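Local coordinates for protein malonyl-CoA decarboxylase (PDB 4KSA) that probably catalyses the decarboxylation of malonyl-CoA to acetyl-CoA, at residues A90-A95 with R113-R118; Q195-H200 with V264-S269; K238-A243 with T301-S306. All coordinates share one frame; numbering follows the deposited sequence.

Along the chain contact 1 closes before the other two open, and it stands alone: its centre is about 48 Å from that of contact 2 and about 54 Å from that of contact 3, on the opposite side of the chain's centre. It joins helices 89-101 and 105-115 in the N-terminal domain. Contacts 2 and 3 both belong to the C-terminal, acetyltransferase-related domain, have centres about 15 Å apart, and interleave in sequence. They share the mixed sheet, in which strands 262-270 and 301-304 are neighbours; Phe265 of contact 2 probably hydrogen-bonds to Val303 and Leu305 of contact 3. One contact thus belongs to the helical part and two attach loops to the same sheet.

Contact 1 of 3, residues A90-A95 with R113-R118; sequences AELNTA and RAAEPR
Leu92 and Ala95 of helix 89-101 meet Ala114, in the last turn of helix 105-115, in a helical hairpin within the N-terminal region of malonyl-CoA decarboxylase. The CB of Ala114 points at the facing helix, and the small residue lets the backbones come close: the CA atoms of Leu92 and Ala114 are 4.8 Å apart. Leu92 does not aim straight across. Its CG lies anti to the backbone N (chi1 -177°), and from there the CD1 branch carries the contact, touching Ala114 CB at 3.5 Å and reaching on to Ala115 CB at 4.0 Å. Ala95, one turn further along, directs its methyl at Ala114, so that Ala114 CB is met by both Leu92 CD1 and Ala95 CB. No hydrogen bond crosses between the segments, and the joint is apolar. Phe99 of the second subunit packs on Leu92, while Leu112 of that subunit packs on Ala115, so the hairpin also takes part in the assembly. Within helix 89-101, the carbonyl O of Ala90 accepts from both N and OG1 of Thr94; the hydroxyl, OG1 to O 3.0 Å, sits 45° out of the carbonyl plane.

Contact 2 of 3, residues Q195-H200 with V264-S269; sequences QVHTIH and VFYSIS
A loop packs here on one side of a β-strand: residues 195-197, between helices 184-193 and 202-209, lie against Tyr266, Ser267 and Ser269 of strand 262-270, in the mixed sheet of the C-terminal domain. The main polar link is a hydrogen bond between His197 NE2 and Tyr266 OH, modelled at 2.5 Å with an angle of 141°; a length this short is doubtful at 2.70 Å resolution, and no special strength is read from it. Tyr266 OH lies at the edge of the imidazole, near its plane, and the two ring planes stand at 86° to each other. CG of Tyr266 lies between the backbone N and the carbonyl carbon (chi1 68°); the hydroxyl end of the ring reaches His197. Val196 flanks the same ring at its edge, CG2 lying 3.4 Å from CE1 of Tyr266. Further along, Gln195 lays its aliphatic part over the two serines, its CG 3.3 Å from Ser269 OG, while its NE2 turns back to the carbonyl O of Tyr193. Ser267 OG is hydrogen-bonded to Glu233 of the adjoining strand 230-237. A phenylalanine in place of Tyr266 would probably leave His197 NE2 without its hydroxyl partner. One polar link, between a loop imidazole and a strand phenol, thus combines with apolar contact at the edge of the same phenol ring to hold the loop to the sheet.

Contact 3 of 3, residues K238-A243 with T301-S306; sequences KDSPAA and TFVTLS
Ser240 and Val303 face each other with CA atoms 6.5 Å apart, and Ala242 and Leu305 follow at 6.9 Å. Residues 240-243 run nearly parallel to residues 301-305, their end-to-end directions 14° apart, but no hydrogen bond joins the segments: the loop lies over strand 301-304 without extending the sheet. Side chains from both segments fill the interval: Ser240 from the loop, Val303 from the strand and Leu305 from just after it. The CG1 methyl of Val303, between its own backbone N and carbonyl carbon (chi1 71°), meets both atoms of the Ser240 side chain, with CB and OG each 3.6 Å from CG1. Leu305 works further along, its isobutyl group against the loop backbone. CD1 of Leu305 comes within 3.6 Å of Ala243 C. The same CD1 touches the Pro241 ring more loosely, at 4.3 Å from CG, so this half of the contact is largely a leucine against main chain. At the far end of the strand segment, the hydroxyls of Thr304 and Ser306 are hydrogen-bonded to each other. Asn413 of strand 411-416 ties the two segments together, ND2 bonding to the carbonyl O atoms of Pro241 and Thr304. The loop connects strand 230-237 to helix 244-248, while strand 301-304 pairs with strands 262-270 and 411-416; Asn394 of strand 389-394 touches both Ala242 and Leu305.

Contact 1 of 3, residues A90-A95 with R113-R118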
loop_
_atom_site.group_PDB
_atom_site.type_symbol
_atom_site.label_atom_id
_atom_site.label_comp_id
_atom_site.label_asym_id
_atom_site.label_seq_id
_atom_site.Cartn_x
_atom_site.Cartn_y
_atom_site.Cartn_z
ATOM N N ALA A 90 30.673 -35.921 -24.144
ATOM C CA ALA A 90 32.104 -35.960 -24.420
ATOM C C ALA A 90 32.881 -35.352 -23.273
ATOM O O ALA A 90 33.651 -36.042 -22.590
ATOM C CB ALA A 90 32.422 -35.208 -25.696
ATOM N N GLU A 91 32.680 -34.054 -23.061
ATOM C CA GLU A 91 33.383 -33.371 -21.994
ATOM C C GLU A 91 33.056 -33.926 -20.622
ATOM O O GLU A 91 33.897 -33.924 -19.732
ATOM C CB GLU A 91 33.135 -31.869 -22.062
ATOM C CG GLU A 91 31.714 -31.456 -22.167
ATOM C CD GLU A 91 31.597 -30.107 -22.837
ATOM O OE1 GLU A 91 30.618 -29.360 -22.580
ATOM O OE2 GLU A 91 32.503 -29.804 -23.638
ATOM N N LEU A 92 31.849 -34.423 -20.433
ATOM C CA LEU A 92 31.549 -34.997 -19.143
ATOM C C LEU A 92 32.569 -36.123 -18.885
ATOM O O LEU A 92 33.201 -36.177 -17.823
ATOM C CB LEU A 92 30.117 -35.533 -19.108
ATOM C CG LEU A 92 29.711 -36.087 -17.738
ATOM C CD1 LEU A 92 29.953 -35.032 -16.660
ATOM C CD2 LEU A 92 28.254 -36.518 -17.753
ATOM N N ASN A 93 32.755 -37.011 -19.857
ATOM C CA ASN A 93 33.715 -38.098 -19.680
ATOM C C ASN A 93 35.130 -37.563 -19.493
ATOM O O ASN A 93 35.905 -38.090 -18.692
ATOM C CB ASN A 93 33.663 -39.072 -20.861
ATOM C CG ASN A 93 32.783 -40.283 -20.568
ATOM O OD1 ASN A 93 33.034 -41.032 -19.605
ATOM N ND2 ASN A 93 31.740 -40.478 -21.383
ATOM N N THR A 94 35.461 -36.516 -20.242
ATOM C CA THR A 94 36.763 -35.878 -20.131
ATOM C C THR A 94 36.967 -35.498 -18.666
ATOM O O THR A 94 37.988 -35.818 -18.057
ATOM C CB THR A 94 36.807 -34.582 -20.962
ATOM O OG1 THR A 94 36.403 -34.864 -22.303
ATOM C CG2 THR A 94 38.198 -33.992 -20.963
ATOM N N ALA A 95 35.971 -34.811 -18.113
ATOM C CA ALA A 95 36.021 -34.350 -16.737
ATOM C C ALA A 95 36.041 -35.490 -15.746
ATOM O O ALA A 95 36.583 -35.344 -14.649
ATOM C CB ALA A 95 34.847 -33.427 -16.453
ATOM N N ARG A 113 30.266 -28.824 -13.442
ATOM C CA ARG A 113 29.905 -28.014 -14.594
ATOM C C ARG A 113 29.514 -28.959 -15.741
ATOM O O ARG A 113 28.480 -28.797 -16.380
ATOM C CB ARG A 113 31.106 -27.132 -14.975
ATOM C CG ARG A 113 31.156 -26.620 -16.406
ATOM C CD ARG A 113 30.206 -25.476 -16.617
ATOM N NE ARG A 113 30.211 -24.993 -18.002
ATOM C CZ ARG A 113 29.431 -24.005 -18.444
ATOM N NH1 ARG A 113 28.590 -23.402 -17.603
ATOM N NH2 ARG A 113 29.483 -23.626 -19.721
ATOM N N ALA A 114 30.349 -29.966 -15.973
ATOM C CA ALA A 114 30.140 -30.936 -17.030
ATOM C C ALA A 114 28.842 -31.739 -16.918
ATOM O O ALA A 114 28.242 -32.083 -17.934
ATOM C CB ALA A 114 31.326 -31.890 -17.082
ATOM N N ALA A 115 28.403 -32.036 -15.699
ATOM C CA ALA A 115 27.211 -32.846 -15.538
ATOM C C ALA A 115 25.891 -32.132 -15.756
ATOM O O ALA A 115 24.887 -32.765 -16.056
ATOM C CB ALA A 115 27.213 -33.491 -14.176
ATOM N N GLU A 116 25.877 -30.816 -15.607
ATOM C CA GLU A 116 24.637 -30.070 -15.773
ATOM C C GLU A 116 24.181 -30.038 -17.218
ATOM O O GLU A 116 24.877 -29.516 -18.088
ATOM C CB GLU A 116 24.803 -28.640 -15.262
ATOM C CG GLU A 116 23.556 -27.783 -15.420
ATOM C CD GLU A 116 23.773 -26.339 -15.002
ATOM O OE1 GLU A 116 24.103 -26.105 -13.820
ATOM O OE2 GLU A 116 23.615 -25.442 -15.858
ATOM N N PRO A 117 22.997 -30.601 -17.492
ATOM C CA PRO A 117 22.435 -30.633 -18.842
ATOM C C PRO A 117 22.085 -29.238 -19.332
ATOM O O PRO A 117 21.742 -28.348 -18.542
ATOM C CB PRO A 117 21.201 -31.513 -18.676
ATOM C CG PRO A 117 20.799 -31.269 -17.265
ATOM C CD PRO A 117 22.109 -31.293 -16.541
ATOM N N ARG A 118 22.161 -29.058 -20.641
ATOM C CA ARG A 118 21.854 -27.782 -21.256
ATOM C C ARG A 118 20.397 -27.354 -21.059
ATOM O O ARG A 118 20.045 -26.200 -21.332
ATOM C CB ARG A 118 22.177 -27.845 -22.745
ATOM C CG ARG A 118 23.616 -28.198 -23.033
ATOM C CD ARG A 118 23.957 -27.818 -24.463
ATOM N NE ARG A 118 23.211 -28.621 -25.429
ATOM C CZ ARG A 118 22.844 -28.179 -26.630
ATOM N NH1 ARG A 118 23.160 -26.937 -27.009
ATOM N NH2 ARG A 118 22.146 -28.969 -27.444
#

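Contact 2 of 3, residues Q195-H200 with V264-S269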
loop_
_atom_site.group_PDB
_atom_site.type_symbol
_atom_site.label_atom_id
_atom_site.label_comp_id
_atom_site.label_asym_id
_atom_site.label_seq_id
_atom_site.Cartn_x
_atom_site.Cartn_y
_atom_site.Cartn_z
ATOM N N GLN A 195 -13.188 -26.852 -5.723
ATOM C CA GLN A 195 -13.277 -28.308 -5.547
ATOM C C GLN A 195 -14.656 -28.800 -5.102
ATOM O O GLN A 195 -15.455 -29.263 -5.916
ATOM C CB GLN A 195 -12.224 -28.774 -4.539
ATOM C CG GLN A 195 -10.800 -28.465 -4.965
ATOM C CD GLN A 195 -10.497 -28.954 -6.374
ATOM O OE1 GLN A 195 -10.622 -30.144 -6.674
ATOM N NE2 GLN A 195 -10.098 -28.034 -7.246
ATOM N N VAL A 196 -14.922 -28.712 -3.805
ATOM C CA VAL A 196 -16.210 -29.134 -3.265
ATOM C C VAL A 196 -17.377 -28.442 -3.975
ATOM O O VAL A 196 -17.897 -28.950 -4.970
ATOM C CB VAL A 196 -16.306 -28.837 -1.750
ATOM C CG1 VAL A 196 -15.766 -30.013 -0.943
ATOM C CG2 VAL A 196 -15.520 -27.577 -1.429
ATOM N N HIS A 197 -17.775 -27.280 -3.460
ATOM C CA HIS A 197 -18.892 -26.505 -4.010
ATOM C C HIS A 197 -18.971 -26.471 -5.536
ATOM O O HIS A 197 -17.960 -26.616 -6.227
ATOM C CB HIS A 197 -18.836 -25.072 -3.477
ATOM C CG HIS A 197 -18.825 -24.987 -1.984
ATOM N ND1 HIS A 197 -19.877 -25.421 -1.207
ATOM C CD2 HIS A 197 -17.882 -24.537 -1.124
ATOM C CE1 HIS A 197 -19.583 -25.242 0.068
ATOM N NE2 HIS A 197 -18.378 -24.708 0.146
ATOM N N THR A 198 -20.186 -26.280 -6.046
ATOM C CA THR A 198 -20.436 -26.206 -7.487
ATOM C C THR A 198 -20.588 -24.740 -7.873
ATOM O O THR A 198 -21.373 -24.011 -7.267
ATOM C CB THR A 198 -21.741 -26.953 -7.884
ATOM O OG1 THR A 198 -21.657 -28.329 -7.482
ATOM C CG2 THR A 198 -21.959 -26.880 -9.393
ATOM N N ILE A 199 -19.843 -24.303 -8.883
ATOM C CA ILE A 199 -19.928 -22.910 -9.295
ATOM C C ILE A 199 -19.974 -22.720 -10.813
ATOM O O ILE A 199 -19.169 -23.297 -11.553
ATOM C CB ILE A 199 -18.755 -22.088 -8.677
ATOM C CG1 ILE A 199 -18.838 -22.152 -7.144
ATOM C CG2 ILE A 199 -18.822 -20.639 -9.139
ATOM C CD1 ILE A 199 -17.687 -21.492 -6.418
ATOM N N HIS A 200 -20.946 -21.914 -11.251
ATOM C CA HIS A 200 -21.176 -21.592 -12.663
ATOM C C HIS A 200 -20.754 -20.158 -12.986
ATOM O O HIS A 200 -19.656 -19.933 -13.492
ATOM C CB HIS A 200 -22.655 -21.786 -13.016
ATOM C CG HIS A 200 -23.004 -23.189 -13.410
ATOM N ND1 HIS A 200 -22.689 -24.284 -12.633
ATOM C CD2 HIS A 200 -23.632 -23.674 -14.507
ATOM C CE1 HIS A 200 -23.106 -25.383 -13.236
ATOM N NE2 HIS A 200 -23.682 -25.040 -14.375
ATOM N N VAL A 264 -13.235 -25.721 10.671
ATOM C CA VAL A 264 -13.008 -26.986 10.011
ATOM C C VAL A 264 -12.594 -26.957 8.517
ATOM O O VAL A 264 -13.359 -26.596 7.611
ATOM C CB VAL A 264 -14.210 -27.921 10.226
ATOM C CG1 VAL A 264 -15.492 -27.205 9.919
ATOM C CG2 VAL A 264 -14.061 -29.158 9.356
ATOM N N PHE A 265 -11.344 -27.339 8.288
ATOM C CA PHE A 265 -10.776 -27.404 6.957
ATOM C C PHE A 265 -11.471 -28.556 6.279
ATOM O O PHE A 265 -11.472 -29.664 6.800
ATOM C CB PHE A 265 -9.285 -27.681 7.075
ATOM C CG PHE A 265 -8.558 -26.624 7.821
ATOM C CD1 PHE A 265 -8.279 -25.407 7.215
ATOM C CD2 PHE A 265 -8.249 -26.792 9.160
ATOM C CE1 PHE A 265 -7.716 -24.373 7.931
ATOM C CE2 PHE A 265 -7.682 -25.754 9.890
ATOM C CZ PHE A 265 -7.418 -24.543 9.274
ATOM N N TYR A 266 -12.074 -28.319 5.128
ATOM C CA TYR A 266 -12.752 -29.419 4.482
ATOM C C TYR A 266 -12.373 -29.549 3.027
ATOM O O TYR A 266 -12.912 -30.390 2.303
ATOM C CB TYR A 266 -14.271 -29.279 4.665
ATOM C CG TYR A 266 -14.898 -28.130 3.944
ATOM C CD1 TYR A 266 -15.327 -28.269 2.622
ATOM C CD2 TYR A 266 -15.077 -26.898 4.580
ATOM C CE1 TYR A 266 -15.928 -27.205 1.943
ATOM C CE2 TYR A 266 -15.676 -25.822 3.907
ATOM C CZ TYR A 266 -16.099 -25.989 2.590
ATOM O OH TYR A 266 -16.692 -24.946 1.928
ATOM N N SER A 267 -11.424 -28.712 2.613
ATOM C CA SER A 267 -10.916 -28.714 1.238
ATOM C C SER A 267 -9.576 -28.018 1.139
ATOM O O SER A 267 -9.453 -26.863 1.523
ATOM C CB SER A 267 -11.884 -28.012 0.298
ATOM O OG SER A 267 -11.413 -28.111 -1.032
ATOM N N ILE A 268 -8.571 -28.725 0.638
ATOM C CA ILE A 268 -7.244 -28.138 0.466
ATOM C C ILE A 268 -6.773 -28.558 -0.906
ATOM O O ILE A 268 -6.664 -29.750 -1.162
ATOM C CB ILE A 268 -6.250 -28.654 1.493
ATOM C CG1 ILE A 268 -6.698 -28.243 2.885
ATOM C CG2 ILE A 268 -4.880 -28.073 1.208
ATOM C CD1 ILE A 268 -5.666 -28.504 3.921
ATOM N N SER A 269 -6.496 -27.602 -1.791
ATOM C CA SER A 269 -6.085 -27.960 -3.147
ATOM C C SER A 269 -4.906 -27.222 -3.749
ATOM O O SER A 269 -4.732 -26.031 -3.514
ATOM C CB SER A 269 -7.277 -27.841 -4.097
ATOM O OG SER A 269 -8.246 -26.950 -3.592
#

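Contact 3 of 3, residues K238-A243 with T301-S306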
loop_
_atom_site.group_PDB
_atom_site.type_symbol
_atom_site.label_atom_id
_atom_site.label_comp_id
_atom_site.label_asym_id
_atom_site.label_seq_id
_atom_site.Cartn_x
_atom_site.Cartn_y
_atom_site.Cartn_z
ATOM N N LYS A 238 -19.601 -25.254 15.471
ATOM C CA LYS A 238 -19.613 -25.453 16.922
ATOM C C LYS A 238 -19.318 -26.909 17.322
ATOM O O LYS A 238 -19.598 -27.320 18.449
ATOM C CB LYS A 238 -20.968 -25.007 17.490
ATOM C CG LYS A 238 -21.113 -23.494 17.637
ATOM C CD LYS A 238 -22.547 -23.065 17.962
ATOM C CE LYS A 238 -23.438 -23.116 16.726
ATOM N NZ LYS A 238 -24.750 -22.443 16.942
ATOM N N ASP A 239 -18.730 -27.675 16.403
ATOM C CA ASP A 239 -18.407 -29.081 16.647
ATOM C C ASP A 239 -17.590 -29.632 15.479
ATOM O O ASP A 239 -17.824 -29.266 14.332
ATOM C CB ASP A 239 -19.696 -29.886 16.737
ATOM C CG ASP A 239 -20.438 -29.916 15.410
ATOM O OD1 ASP A 239 -20.737 -28.824 14.874
ATOM O OD2 ASP A 239 -20.714 -31.024 14.897
ATOM N N SER A 240 -16.658 -30.531 15.776
ATOM C CA SER A 240 -15.815 -31.164 14.766
ATOM C C SER A 240 -16.572 -32.311 14.067
ATOM O O SER A 240 -16.532 -33.443 14.528
ATOM C CB SER A 240 -14.566 -31.724 15.444
ATOM O OG SER A 240 -14.045 -30.791 16.376
ATOM N N PRO A 241 -17.232 -32.043 12.925
ATOM C CA PRO A 241 -17.990 -33.075 12.199
ATOM C C PRO A 241 -17.328 -34.400 11.825
ATOM O O PRO A 241 -16.110 -34.585 11.911
ATOM C CB PRO A 241 -18.495 -32.330 10.964
ATOM C CG PRO A 241 -17.410 -31.344 10.717
ATOM C CD PRO A 241 -17.129 -30.820 12.109
ATOM N N ALA A 242 -18.170 -35.327 11.397
ATOM C CA ALA A 242 -17.702 -36.637 11.008
ATOM C C ALA A 242 -18.214 -36.963 9.609
ATOM O O ALA A 242 -17.859 -37.991 9.037
ATOM C CB ALA A 242 -18.180 -37.674 12.015
ATOM N N ALA A 243 -19.042 -36.085 9.054
ATOM C CA ALA A 243 -19.573 -36.297 7.712
ATOM C C ALA A 243 -19.684 -34.964 6.970
ATOM O O ALA A 243 -20.082 -33.959 7.557
ATOM C CB ALA A 243 -20.932 -36.983 7.785
ATOM N N THR A 301 -10.938 -24.822 18.715
ATOM C CA THR A 301 -10.536 -26.069 18.071
ATOM C C THR A 301 -10.309 -25.962 16.560
ATOM O O THR A 301 -11.152 -25.437 15.814
ATOM C CB THR A 301 -11.568 -27.193 18.342
ATOM O OG1 THR A 301 -12.811 -26.864 17.708
ATOM C CG2 THR A 301 -11.790 -27.362 19.854
ATOM N N PHE A 302 -9.157 -26.468 16.126
ATOM C CA PHE A 302 -8.795 -26.457 14.717
ATOM C C PHE A 302 -8.650 -27.886 14.211
ATOM O O PHE A 302 -7.658 -28.572 14.475
ATOM C CB PHE A 302 -7.522 -25.638 14.533
ATOM C CG PHE A 302 -7.690 -24.205 14.934
ATOM C CD1 PHE A 302 -7.254 -23.757 16.177
ATOM C CD2 PHE A 302 -8.358 -23.314 14.095
ATOM C CE1 PHE A 302 -7.482 -22.443 16.586
ATOM C CE2 PHE A 302 -8.592 -21.993 14.496
ATOM C CZ PHE A 302 -8.153 -21.560 15.745
ATOM N N VAL A 303 -9.664 -28.314 13.469
ATOM C CA VAL A 303 -9.740 -29.679 12.964
ATOM C C VAL A 303 -10.121 -29.759 11.489
ATOM O O VAL A 303 -10.743 -28.844 10.959
ATOM C CB VAL A 303 -10.817 -30.451 13.749
ATOM C CG1 VAL A 303 -12.215 -29.931 13.362
ATOM C CG2 VAL A 303 -10.699 -31.926 13.475
ATOM N N THR A 304 -9.780 -30.861 10.830
ATOM C CA THR A 304 -10.144 -31.016 9.420
ATOM C C THR A 304 -11.199 -32.105 9.254
ATOM O O THR A 304 -11.609 -32.729 10.221
ATOM C CB THR A 304 -8.935 -31.416 8.553
ATOM O OG1 THR A 304 -8.638 -32.799 8.764
ATOM C CG2 THR A 304 -7.716 -30.593 8.928
ATOM N N LEU A 305 -11.649 -32.304 8.024
ATOM C CA LEU A 305 -12.605 -33.357 7.690
ATOM C C LEU A 305 -12.084 -33.823 6.340
ATOM O O LEU A 305 -12.661 -33.549 5.283
ATOM C CB LEU A 305 -14.036 -32.835 7.542
ATOM C CG LEU A 305 -15.135 -33.846 7.910
ATOM C CD1 LEU A 305 -16.415 -33.510 7.168
ATOM C CD2 LEU A 305 -14.707 -35.260 7.549
ATOM N N SER A 306 -10.961 -34.520 6.407
ATOM C CA SER A 306 -10.256 -35.011 5.242
ATOM C C SER A 306 -10.753 -36.302 4.602
ATOM O O SER A 306 -11.568 -37.034 5.164
ATOM C CB SER A 306 -8.785 -35.196 5.616
ATOM O OG SER A 306 -8.311 -34.088 6.373
#